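Local coordinates for gamma-glutamyl-gamma-aminobutyrate hydrolase PuuD (Escherichia coli, PDB 6VTV), which hydrolyses the gamma-glutamyl linkage of gamma-glutamyl-gamma-aminobutyrate, releasing 4-aminobutanoate and glutamate in the last step of putrescine degradation, at residues E109-I117 with L240-H251; V125-L136 with H187-L198. All coordinates share one frame; numbering follows the deposited sequence.

Contact 1: E109-I117 with L240-H251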
loop_
_atom_site.group_PDB
_atom_site.type_symbol
_atom_site.label_atom_id
_atom_site.label_comp_id
_atom_site.label_asym_id
_atom_site.label_seq_id
_atom_site.Cartn_x
_atom_site.Cartn_y
_atom_site.Cartn_z
ATOM N N GLU B 109 -13.601 12.843 14.483
ATOM C CA GLU B 109 -13.571 13.061 15.922
ATOM C C GLU B 109 -12.198 13.520 16.393
ATOM O O GLU B 109 -12.105 14.366 17.289
ATOM C CB GLU B 109 -13.985 11.782 16.652
ATOM C CG GLU B 109 -13.780 11.849 18.149
ATOM C CD GLU B 109 -14.327 10.633 18.857
ATOM O OE1 GLU B 109 -15.416 10.159 18.465
ATOM O OE2 GLU B 109 -13.680 10.158 19.811
ATOM N N ARG B 110 -11.129 12.983 15.806
ATOM C CA ARG B 110 -9.769 13.368 16.163
ATOM C C ARG B 110 -9.294 14.622 15.440
ATOM O O ARG B 110 -8.153 15.044 15.657
ATOM C CB ARG B 110 -8.804 12.214 15.873
ATOM C CG ARG B 110 -9.193 10.905 16.536
ATOM C CD ARG B 110 -8.105 9.858 16.397
ATOM N NE ARG B 110 -8.428 8.647 17.144
ATOM C CZ ARG B 110 -7.553 7.971 17.880
ATOM N NH1 ARG B 110 -6.299 8.389 17.968
ATOM N NH2 ARG B 110 -7.931 6.878 18.529
ATOM N N ARG B 111 -10.135 15.214 14.589
ATOM C CA ARG B 111 -9.797 16.426 13.838
ATOM C C ARG B 111 -8.539 16.226 12.993
ATOM O O ARG B 111 -7.729 17.140 12.821
ATOM C CB ARG B 111 -9.659 17.633 14.771
ATOM C CG ARG B 111 -10.750 17.690 15.833
ATOM C CD ARG B 111 -10.967 19.085 16.410
ATOM N NE ARG B 111 -9.804 19.955 16.267
ATOM C CZ ARG B 111 -9.859 21.200 15.806
ATOM N NH1 ARG B 111 -11.021 21.725 15.442
ATOM N NH2 ARG B 111 -8.751 21.924 15.710
ATOM N N ILE B 112 -8.379 15.021 12.462
ATOM C CA ILE B 112 -7.277 14.728 11.544
ATOM C C ILE B 112 -7.662 15.216 10.149
ATOM O O ILE B 112 -8.782 14.938 9.695
ATOM C CB ILE B 112 -6.969 13.233 11.535
ATOM C CG1 ILE B 112 -6.595 12.753 12.939
ATOM C CG2 ILE B 112 -5.855 12.917 10.546
ATOM C CD1 ILE B 112 -6.488 11.248 13.054
ATOM N N PRO B 113 -6.784 15.939 9.454
ATOM C CA PRO B 113 -7.133 16.435 8.118
ATOM C C PRO B 113 -7.444 15.298 7.155
ATOM O O PRO B 113 -6.816 14.238 7.188
ATOM C CB PRO B 113 -5.882 17.210 7.689
ATOM C CG PRO B 113 -5.230 17.606 8.972
ATOM C CD PRO B 113 -5.489 16.467 9.918
ATOM N N ILE B 114 -8.434 15.531 6.295
ATOM C CA ILE B 114 -8.861 14.566 5.289
ATOM C C ILE B 114 -8.896 15.257 3.935
ATOM O O ILE B 114 -9.402 16.378 3.811
ATOM C CB ILE B 114 -10.246 13.964 5.614
ATOM C CG1 ILE B 114 -10.284 13.412 7.039
ATOM C CG2 ILE B 114 -10.609 12.880 4.609
ATOM C CD1 ILE B 114 -11.660 12.950 7.469
ATOM N N PHE B 115 -8.356 14.587 2.919
ATOM C CA PHE B 115 -8.484 15.020 1.533
ATOM C C PHE B 115 -9.002 13.844 0.722
ATOM O O PHE B 115 -8.349 12.797 0.653
ATOM C CB PHE B 115 -7.153 15.524 0.971
ATOM C CG PHE B 115 -7.271 16.147 -0.390
ATOM C CD1 PHE B 115 -8.351 16.957 -0.703
ATOM C CD2 PHE B 115 -6.302 15.929 -1.356
ATOM C CE1 PHE B 115 -8.466 17.533 -1.954
ATOM C CE2 PHE B 115 -6.411 16.504 -2.610
ATOM C CZ PHE B 115 -7.494 17.308 -2.908
ATOM N N ALA B 116 -10.173 14.016 0.115
ATOM C CA ALA B 116 -10.880 12.941 -0.564
ATOM C C ALA B 116 -11.087 13.292 -2.031
ATOM O O ALA B 116 -11.397 14.438 -2.367
ATOM C CB ALA B 116 -12.224 12.673 0.112
ATOM N N ILE B 117 -10.919 12.297 -2.900
ATOM C CA ILE B 117 -10.969 12.483 -4.347
ATOM C C ILE B 117 -12.000 11.527 -4.934
ATOM O O ILE B 117 -11.934 10.314 -4.697
ATOM C CB ILE B 117 -9.590 12.255 -4.994
ATOM C CG1 ILE B 117 -8.603 13.341 -4.557
ATOM C CG2 ILE B 117 -9.713 12.210 -6.516
ATOM C CD1 ILE B 117 -7.221 13.191 -5.163
ATOM N N LEU B 240 -4.446 22.645 -4.029
ATOM C CA LEU B 240 -5.274 21.774 -3.200
ATOM C C LEU B 240 -4.418 20.830 -2.368
ATOM O O LEU B 240 -4.629 20.681 -1.158
ATOM C CB LEU B 240 -6.244 20.982 -4.075
ATOM C CG LEU B 240 -7.349 21.778 -4.765
ATOM C CD1 LEU B 240 -8.173 20.871 -5.663
ATOM C CD2 LEU B 240 -8.231 22.461 -3.734
ATOM N N PHE B 241 -3.444 20.176 -3.004
ATOM C CA PHE B 241 -2.552 19.293 -2.264
ATOM C C PHE B 241 -1.651 20.084 -1.323
ATOM O O PHE B 241 -1.329 19.615 -0.226
ATOM C CB PHE B 241 -1.727 18.449 -3.235
ATOM C CG PHE B 241 -2.489 17.295 -3.828
ATOM C CD1 PHE B 241 -2.705 16.130 -3.105
ATOM C CD2 PHE B 241 -3.003 17.386 -5.110
ATOM C CE1 PHE B 241 -3.413 15.076 -3.659
ATOM C CE2 PHE B 241 -3.711 16.340 -5.668
ATOM C CZ PHE B 241 -3.918 15.183 -4.943
ATOM N N GLU B 242 -1.234 21.285 -1.730
ATOM C CA GLU B 242 -0.442 22.120 -0.833
ATOM C C GLU B 242 -1.239 22.495 0.410
ATOM O O GLU B 242 -0.706 22.475 1.528
ATOM C CB GLU B 242 0.052 23.367 -1.572
ATOM C CG GLU B 242 1.385 23.183 -2.310
ATOM C CD GLU B 242 1.617 24.299 -3.313
ATOM O OE1 GLU B 242 2.570 24.229 -4.123
ATOM O OE2 GLU B 242 0.817 25.255 -3.286
ATOM N N GLY B 243 -2.526 22.807 0.233
ATOM C CA GLY B 243 -3.355 23.154 1.375
ATOM C C GLY B 243 -3.612 21.978 2.300
ATOM O O GLY B 243 -3.695 22.145 3.521
ATOM N N PHE B 244 -3.748 20.776 1.734
ATOM C CA PHE B 244 -3.909 19.578 2.552
ATOM C C PHE B 244 -2.681 19.340 3.427
ATOM O O PHE B 244 -2.798 19.115 4.637
ATOM C CB PHE B 244 -4.176 18.372 1.648
ATOM C CG PHE B 244 -4.215 17.061 2.377
ATOM C CD1 PHE B 244 -4.943 16.926 3.547
ATOM C CD2 PHE B 244 -3.526 15.964 1.890
ATOM C CE1 PHE B 244 -4.982 15.722 4.218
ATOM C CE2 PHE B 244 -3.561 14.756 2.556
ATOM C CZ PHE B 244 -4.290 14.635 3.724
ATOM N N ILE B 245 -1.490 19.388 2.825
ATOM C CA ILE B 245 -0.265 19.137 3.581
ATOM C C ILE B 245 -0.048 20.222 4.629
ATOM O O ILE B 245 0.389 19.940 5.753
ATOM C CB ILE B 245 0.934 19.019 2.621
ATOM C CG1 ILE B 245 0.773 17.794 1.719
ATOM C CG2 ILE B 245 2.231 18.919 3.397
ATOM C CD1 ILE B 245 0.600 16.495 2.482
ATOM N N THR B 246 -0.360 21.476 4.285
ATOM C CA THR B 246 -0.270 22.561 5.257
ATOM C C THR B 246 -1.195 22.312 6.443
ATOM O O THR B 246 -0.845 22.611 7.591
ATOM C CB THR B 246 -0.612 23.893 4.589
ATOM O OG1 THR B 246 0.320 24.159 3.534
ATOM C CG2 THR B 246 -0.565 25.036 5.601
ATOM N N ALA B 247 -2.383 21.763 6.180
ATOM C CA ALA B 247 -3.305 21.433 7.260
ATOM C C ALA B 247 -2.745 20.329 8.146
ATOM O O ALA B 247 -2.891 20.372 9.373
ATOM C CB ALA B 247 -4.658 21.020 6.683
ATOM N N CYS B 248 -2.101 19.329 7.540
ATOM C CA CYS B 248 -1.476 18.272 8.328
ATOM C C CYS B 248 -0.330 18.819 9.168
ATOM O O CYS B 248 -0.151 18.413 10.323
ATOM C CB CYS B 248 -0.994 17.151 7.408
ATOM S SG CYS B 248 -2.297 16.469 6.356
ATOM N N GLN B 249 0.455 19.744 8.608
ATOM C CA GLN B 249 1.467 20.431 9.404
ATOM C C GLN B 249 0.833 21.174 10.570
ATOM O O GLN B 249 1.339 21.129 11.697
ATOM C CB GLN B 249 2.257 21.403 8.531
ATOM C CG GLN B 249 3.208 20.743 7.558
ATOM C CD GLN B 249 3.870 21.745 6.637
ATOM O OE1 GLN B 249 3.233 22.299 5.741
ATOM N NE2 GLN B 249 5.157 21.990 6.859
ATOM N N HIS B 250 -0.277 21.869 10.314
ATOM C CA HIS B 250 -0.992 22.547 11.389
ATOM C C HIS B 250 -1.533 21.544 12.400
ATOM O O HIS B 250 -1.514 21.798 13.609
ATOM C CB HIS B 250 -2.122 23.395 10.806
ATOM C CG HIS B 250 -2.698 24.384 11.771
ATOM N ND1 HIS B 250 -1.930 25.332 12.411
ATOM C CD2 HIS B 250 -3.967 24.577 12.199
ATOM C CE1 HIS B 250 -2.701 26.065 13.195
ATOM N NE2 HIS B 250 -3.943 25.627 13.084
ATOM N N HIS B 251 -2.009 20.392 11.921
ATOM C CA HIS B 251 -2.482 19.350 12.828
ATOM C C HIS B 251 -1.355 18.843 13.717
ATOM O O HIS B 251 -1.569 18.555 14.901
ATOM C CB HIS B 251 -3.098 18.201 12.030
ATOM C CG HIS B 251 -3.454 17.010 12.863
ATOM N ND1 HIS B 251 -4.305 17.085 13.944
ATOM C CD2 HIS B 251 -3.074 15.713 12.773
ATOM C CE1 HIS B 251 -4.435 15.885 14.485
ATOM N NE2 HIS B 251 -3.698 15.036 13.792
HETATM O O HOH W 1 -6.350 18.931 14.044
#

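Contact 2: V125-L136 with H187-L198. With MN (manganese (II) ion), chain D.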
loop_
_atom_site.group_PDB
_atom_site.type_symbol
_atom_site.label_atom_id
_atom_site.label_comp_id
_atom_site.label_asym_id
_atom_site.label_seq_id
_atom_site.Cartn_x
_atom_site.Cartn_y
_atom_site.Cartn_z
ATOM N N VAL B 125 -19.597 12.036 1.760
ATOM C CA VAL B 125 -21.018 12.367 1.780
ATOM C C VAL B 125 -21.811 11.271 2.479
ATOM O O VAL B 125 -22.690 11.548 3.304
ATOM C CB VAL B 125 -21.525 12.611 0.346
ATOM C CG1 VAL B 125 -23.043 12.701 0.319
ATOM C CG2 VAL B 125 -20.899 13.875 -0.226
ATOM N N VAL B 126 -21.503 10.009 2.177
ATOM C CA VAL B 126 -22.250 8.906 2.771
ATOM C C VAL B 126 -21.903 8.753 4.248
ATOM O O VAL B 126 -22.776 8.466 5.076
ATOM C CB VAL B 126 -21.996 7.607 1.984
ATOM C CG1 VAL B 126 -22.601 6.411 2.706
ATOM C CG2 VAL B 126 -22.569 7.723 0.582
ATOM N N ALA B 127 -20.632 8.959 4.609
ATOM C CA ALA B 127 -20.217 8.742 5.991
ATOM C C ALA B 127 -20.872 9.731 6.946
ATOM O O ALA B 127 -21.088 9.408 8.120
ATOM C CB ALA B 127 -18.696 8.828 6.110
ATOM N N THR B 128 -21.200 10.930 6.470
ATOM C CA THR B 128 -21.778 11.967 7.312
ATOM C C THR B 128 -23.297 12.034 7.208
ATOM O O THR B 128 -23.900 12.985 7.715
ATOM C CB THR B 128 -21.163 13.324 6.969
ATOM O OG1 THR B 128 -21.191 13.519 5.549
ATOM C CG2 THR B 128 -19.722 13.384 7.456
ATOM N N GLY B 129 -23.928 11.051 6.571
ATOM C CA GLY B 129 -25.373 10.955 6.536
ATOM C C GLY B 129 -26.032 11.307 5.220
ATOM O O GLY B 129 -27.265 11.379 5.170
ATOM N N GLY B 130 -25.264 11.527 4.155
ATOM C CA GLY B 130 -25.816 11.890 2.868
ATOM C C GLY B 130 -26.120 10.681 2.004
ATOM O O GLY B 130 -26.071 9.529 2.441
ATOM N N SER B 131 -26.445 10.963 0.744
ATOM C CA SER B 131 -26.791 9.934 -0.224
ATOM C C SER B 131 -26.195 10.301 -1.575
ATOM O O SER B 131 -25.688 11.409 -1.775
ATOM C CB SER B 131 -28.309 9.754 -0.335
ATOM O OG SER B 131 -28.929 10.951 -0.768
ATOM N N LEU B 132 -26.269 9.359 -2.513
ATOM C CA LEU B 132 -25.652 9.515 -3.821
ATOM C C LEU B 132 -26.662 9.265 -4.930
ATOM O O LEU B 132 -27.617 8.501 -4.767
ATOM C CB LEU B 132 -24.473 8.552 -4.004
ATOM C CG LEU B 132 -23.414 8.516 -2.906
ATOM C CD1 LEU B 132 -22.386 7.442 -3.212
ATOM C CD2 LEU B 132 -22.751 9.876 -2.765
ATOM N N HIS B 133 -26.435 9.924 -6.065
ATOM C CA HIS B 133 -27.074 9.539 -7.317
ATOM C C HIS B 133 -26.359 8.307 -7.856
ATOM O O HIS B 133 -25.143 8.337 -8.064
ATOM C CB HIS B 133 -27.007 10.676 -8.335
ATOM C CG HIS B 133 -27.933 11.816 -8.045
ATOM N ND1 HIS B 133 -29.297 11.730 -8.221
ATOM C CD2 HIS B 133 -27.687 13.075 -7.614
ATOM C CE1 HIS B 133 -29.853 12.884 -7.899
ATOM N NE2 HIS B 133 -28.898 13.717 -7.528
ATOM N N ARG B 134 -27.101 7.223 -8.078
ATOM C CA ARG B 134 -26.467 6.003 -8.563
ATOM C C ARG B 134 -26.241 6.015 -10.069
ATOM O O ARG B 134 -25.365 5.292 -10.556
ATOM C CB ARG B 134 -27.299 4.783 -8.163
ATOM C CG ARG B 134 -27.241 4.490 -6.673
ATOM C CD ARG B 134 -28.430 3.676 -6.196
ATOM N NE ARG B 134 -28.323 2.270 -6.571
ATOM C CZ ARG B 134 -29.068 1.302 -6.047
ATOM N NH1 ARG B 134 -29.971 1.589 -5.119
ATOM N NH2 ARG B 134 -28.908 0.047 -6.445
ATOM N N LYS B 135 -27.002 6.822 -10.812
ATOM C CA LYS B 135 -26.874 6.924 -12.270
ATOM C C LYS B 135 -27.096 8.388 -12.647
ATOM O O LYS B 135 -28.233 8.815 -12.869
ATOM C CB LYS B 135 -27.860 6.009 -12.987
ATOM C CG LYS B 135 -27.650 4.525 -12.732
ATOM C CD LYS B 135 -26.428 4.001 -13.466
ATOM C CE LYS B 135 -26.706 3.811 -14.947
ATOM N NZ LYS B 135 -25.487 3.367 -15.679
ATOM N N LEU B 136 -26.003 9.155 -12.715
ATOM C CA LEU B 136 -26.103 10.542 -13.154
ATOM C C LEU B 136 -26.637 10.639 -14.576
ATOM O O LEU B 136 -27.331 11.605 -14.916
ATOM C CB LEU B 136 -24.740 11.228 -13.057
ATOM C CG LEU B 136 -24.156 11.436 -11.658
ATOM C CD1 LEU B 136 -22.725 11.946 -11.746
ATOM C CD2 LEU B 136 -25.013 12.387 -10.839
ATOM N N HIS B 187 -16.877 10.282 -13.380
ATOM C CA HIS B 187 -17.758 9.703 -12.377
ATOM C C HIS B 187 -19.165 9.553 -12.938
ATOM O O HIS B 187 -19.690 10.469 -13.578
ATOM C CB HIS B 187 -17.782 10.554 -11.100
ATOM C CG HIS B 187 -18.203 11.973 -11.321
ATOM N ND1 HIS B 187 -19.412 12.466 -10.878
ATOM C CD2 HIS B 187 -17.573 13.010 -11.922
ATOM C CE1 HIS B 187 -19.511 13.742 -11.203
ATOM N NE2 HIS B 187 -18.409 14.097 -11.838
ATOM N N GLY B 188 -19.764 8.390 -12.690
ATOM C CA GLY B 188 -21.137 8.127 -13.076
ATOM C C GLY B 188 -22.086 8.266 -11.907
ATOM O O GLY B 188 -23.309 8.214 -12.070
ATOM N N GLN B 189 -21.524 8.433 -10.713
ATOM C CA GLN B 189 -22.287 8.698 -9.507
ATOM C C GLN B 189 -21.902 10.067 -8.961
ATOM O O GLN B 189 -20.855 10.625 -9.305
ATOM C CB GLN B 189 -22.054 7.613 -8.446
ATOM C CG GLN B 189 -22.419 6.210 -8.912
ATOM C CD GLN B 189 -22.632 5.245 -7.761
ATOM O OE1 GLN B 189 -22.206 5.498 -6.635
ATOM N NE2 GLN B 189 -23.298 4.130 -8.040
ATOM N N GLY B 190 -22.766 10.612 -8.110
ATOM C CA GLY B 190 -22.515 11.926 -7.547
ATOM C C GLY B 190 -23.360 12.154 -6.316
ATOM O O GLY B 190 -24.229 11.352 -5.971
ATOM N N ALA B 191 -23.089 13.275 -5.653
ATOM C CA ALA B 191 -23.811 13.620 -4.437
ATOM C C ALA B 191 -25.270 13.923 -4.751
ATOM O O ALA B 191 -25.575 14.682 -5.677
ATOM C CB ALA B 191 -23.157 14.820 -3.754
ATOM N N LYS B 192 -26.174 13.317 -3.985
ATOM C CA LYS B 192 -27.598 13.600 -4.111
ATOM C C LYS B 192 -28.041 14.497 -2.964
ATOM O O LYS B 192 -28.314 15.685 -3.163
ATOM C CB LYS B 192 -28.413 12.305 -4.129
ATOM C CG LYS B 192 -29.906 12.514 -4.327
ATOM C CD LYS B 192 -30.585 11.241 -4.808
ATOM C CE LYS B 192 -30.422 10.113 -3.803
ATOM N NZ LYS B 192 -30.995 8.833 -4.309
ATOM N N VAL B 193 -28.111 13.935 -1.762
ATOM C CA VAL B 193 -28.387 14.690 -0.548
ATOM C C VAL B 193 -27.077 14.875 0.202
ATOM O O VAL B 193 -26.326 13.912 0.403
ATOM C CB VAL B 193 -29.432 13.979 0.329
ATOM C CG1 VAL B 193 -29.371 14.495 1.759
ATOM C CG2 VAL B 193 -30.824 14.167 -0.248
ATOM N N VAL B 194 -26.792 16.109 0.603
ATOM C CA VAL B 194 -25.614 16.434 1.394
ATOM C C VAL B 194 -26.071 16.783 2.802
ATOM O O VAL B 194 -26.971 17.613 2.982
ATOM C CB VAL B 194 -24.808 17.581 0.760
ATOM C CG1 VAL B 194 -23.783 18.115 1.741
ATOM C CG2 VAL B 194 -24.123 17.096 -0.509
ATOM N N SER B 195 -25.462 16.139 3.794
ATOM C CA SER B 195 -25.859 16.333 5.178
ATOM C C SER B 195 -25.611 17.776 5.615
ATOM O O SER B 195 -24.734 18.459 5.073
ATOM C CB SER B 195 -25.084 15.379 6.085
ATOM O OG SER B 195 -25.480 15.507 7.439
ATOM N N PRO B 196 -26.376 18.273 6.593
ATOM C CA PRO B 196 -26.056 19.583 7.181
ATOM C C PRO B 196 -24.712 19.616 7.890
ATOM O O PRO B 196 -24.213 20.713 8.175
ATOM C CB PRO B 196 -27.213 19.825 8.162
ATOM C CG PRO B 196 -27.786 18.467 8.424
ATOM C CD PRO B 196 -27.621 17.712 7.142
ATOM N N ARG B 197 -24.115 18.458 8.188
ATOM C CA ARG B 197 -22.758 18.430 8.717
ATOM C C ARG B 197 -21.739 18.921 7.699
ATOM O O ARG B 197 -20.649 19.356 8.087
ATOM C CB ARG B 197 -22.389 17.014 9.164
ATOM C CG ARG B 197 -23.185 16.492 10.348
ATOM C CD ARG B 197 -22.896 15.017 10.588
ATOM N NE ARG B 197 -21.515 14.790 11.004
ATOM C CZ ARG B 197 -20.939 13.593 11.065
ATOM N NH1 ARG B 197 -21.624 12.507 10.733
ATOM N NH2 ARG B 197 -19.677 13.482 11.455
ATOM N N LEU B 198 -22.068 18.859 6.414
ATOM C CA LEU B 198 -21.172 19.240 5.335
ATOM C C LEU B 198 -21.589 20.579 4.744
ATOM O O LEU B 198 -22.770 20.934 4.736
ATOM C CB LEU B 198 -21.164 18.182 4.225
ATOM C CG LEU B 198 -20.082 17.103 4.232
ATOM C CD1 LEU B 198 -19.879 16.550 5.628
ATOM C CD2 LEU B 198 -20.434 15.989 3.255
HETATM MN MN MN D . -18.021 16.059 -12.803
HETATM O O HOH W 2 -23.311 14.172 3.688
HETATM O O HOH W 3 -21.274 9.189 11.248
HETATM O O HOH W 4 -24.496 12.158 10.364
HETATM O O HOH W 5 -29.644 6.956 -6.263
HETATM O O HOH W 6 -15.927 16.182 -11.868
#

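Contact 1: E109-I117 with L240-H251
Phe115 meets helix 240-251 through two different parts of its side chain, and the pair illustrates how a strand can be sealed against a helix mainly by aromatic and aliphatic packing. Its CB sits over the centre of the Phe244 ring, 3.6 Å from the centroid, in a CH-pi contact. Cys248 SG, one turn on in the same helix, lies off-centre over the opposite face. Farther out, the edge of the Phe115 ring is turned into the face of Phe241 in a T-shaped pair, planes at 90° and centroids 5.0 Å apart. With CG anti to the backbone N (chi1 -172°), Phe115 carries its ring past Phe244 to reach Phe241, whose CZ also meets Ile117 CD1 at 3.9 Å. Pro113 packs against the next turn of the helix, between Ala247 and His251: its CB lies 4.1 Å from Ala247 CB, and its CD 3.6 Å from His251 CG. The imidazole of His251 takes Ile112 CA over its face, while one water joins ND1 of His251 (2.8 Å) to the carbonyl O of Arg111. Strand 114-117 and the helix run nearly antiparallel, 154° between directions, with axes 9.0 Å apart. Phe115 bonds to strand 68-71 and Ile114 to strand 220-223, Ile114 turns its side chain to helix 94-109, and helix 33-42 packs on Phe241 and Phe244.

Contact 2: V125-L136 with H187-L198
A small two-stranded antiparallel sheet, 132-133 with 190-191, joins the end of helix 119-127 to the segment that carries His187 of the manganese site. His133 and Gly190 form its hydrogen-bonded pair, with His133 N 2.6 Å from Gly190 O and a longer return bond from Gly190 N to His133 O. A classic beta bulge follows, in which Lys192 and Val193 both face Ser131. Ser131 O accepts from Lys192 N, Ser131 N donates to Val193 O, and Ser131 OG, held between its own backbone N and carbonyl carbon (chi1 61°), accepts from Val193 N at 3.2 Å. Lys192 lays its CG over one face of the His133 ring, 3.7 Å from the centroid. Its chain then bends at chi3, and NZ reaches a water shared with Leu132 O and Arg134 N, besides a salt bridge to Glu85. At the helix end, Gly129 is the C-prime residue of a Schellman motif. Here Thr128 CG2 lies 3.8 Å from Arg197 CZ, over the centre of the guanidinium face, and a water in the guanidinium plane links NH1 of Arg197 to Thr128 O. At the other end, Leu136 N donates almost straight to Gly188 O (2.9 Å, 174°), and Leu136 CD1 packs 3.5 Å from His187 ND1. That nitrogen donates to Gln189 O at 2.8 Å, nearly in the ring plane. NE2 is thereby left to bind the manganese at 2.2 Å, with His145, His161, Ser185, Glu210 and a water. The backbone carbonyl thus fixes the imidazole's rotation as a second-shell acceptor, and would be expected to make NE2 a stronger electron donor.

The two contacts are separate, their nearest atoms about 7 Å apart, yet the chain joins them directly: strand 114-117 of contact 1 runs through Cys118, the predicted nucleophile, into helix 119-127, whose end opens contact 2. Contact 1 belongs to the buried core, where a helix covers the main sheet by aromatic and aliphatic packing with one bridging water at the His251 end. Contact 2 is only partly buried and lies on a small separate sheet, so backbone hydrogen bonds, waters and charged side chains carry more of it. Both approach the predicted catalytic residues: the side chains of Ile117 and His187 each come within about 4 Å of that of Cys118, and Ile117's also of Glu228's.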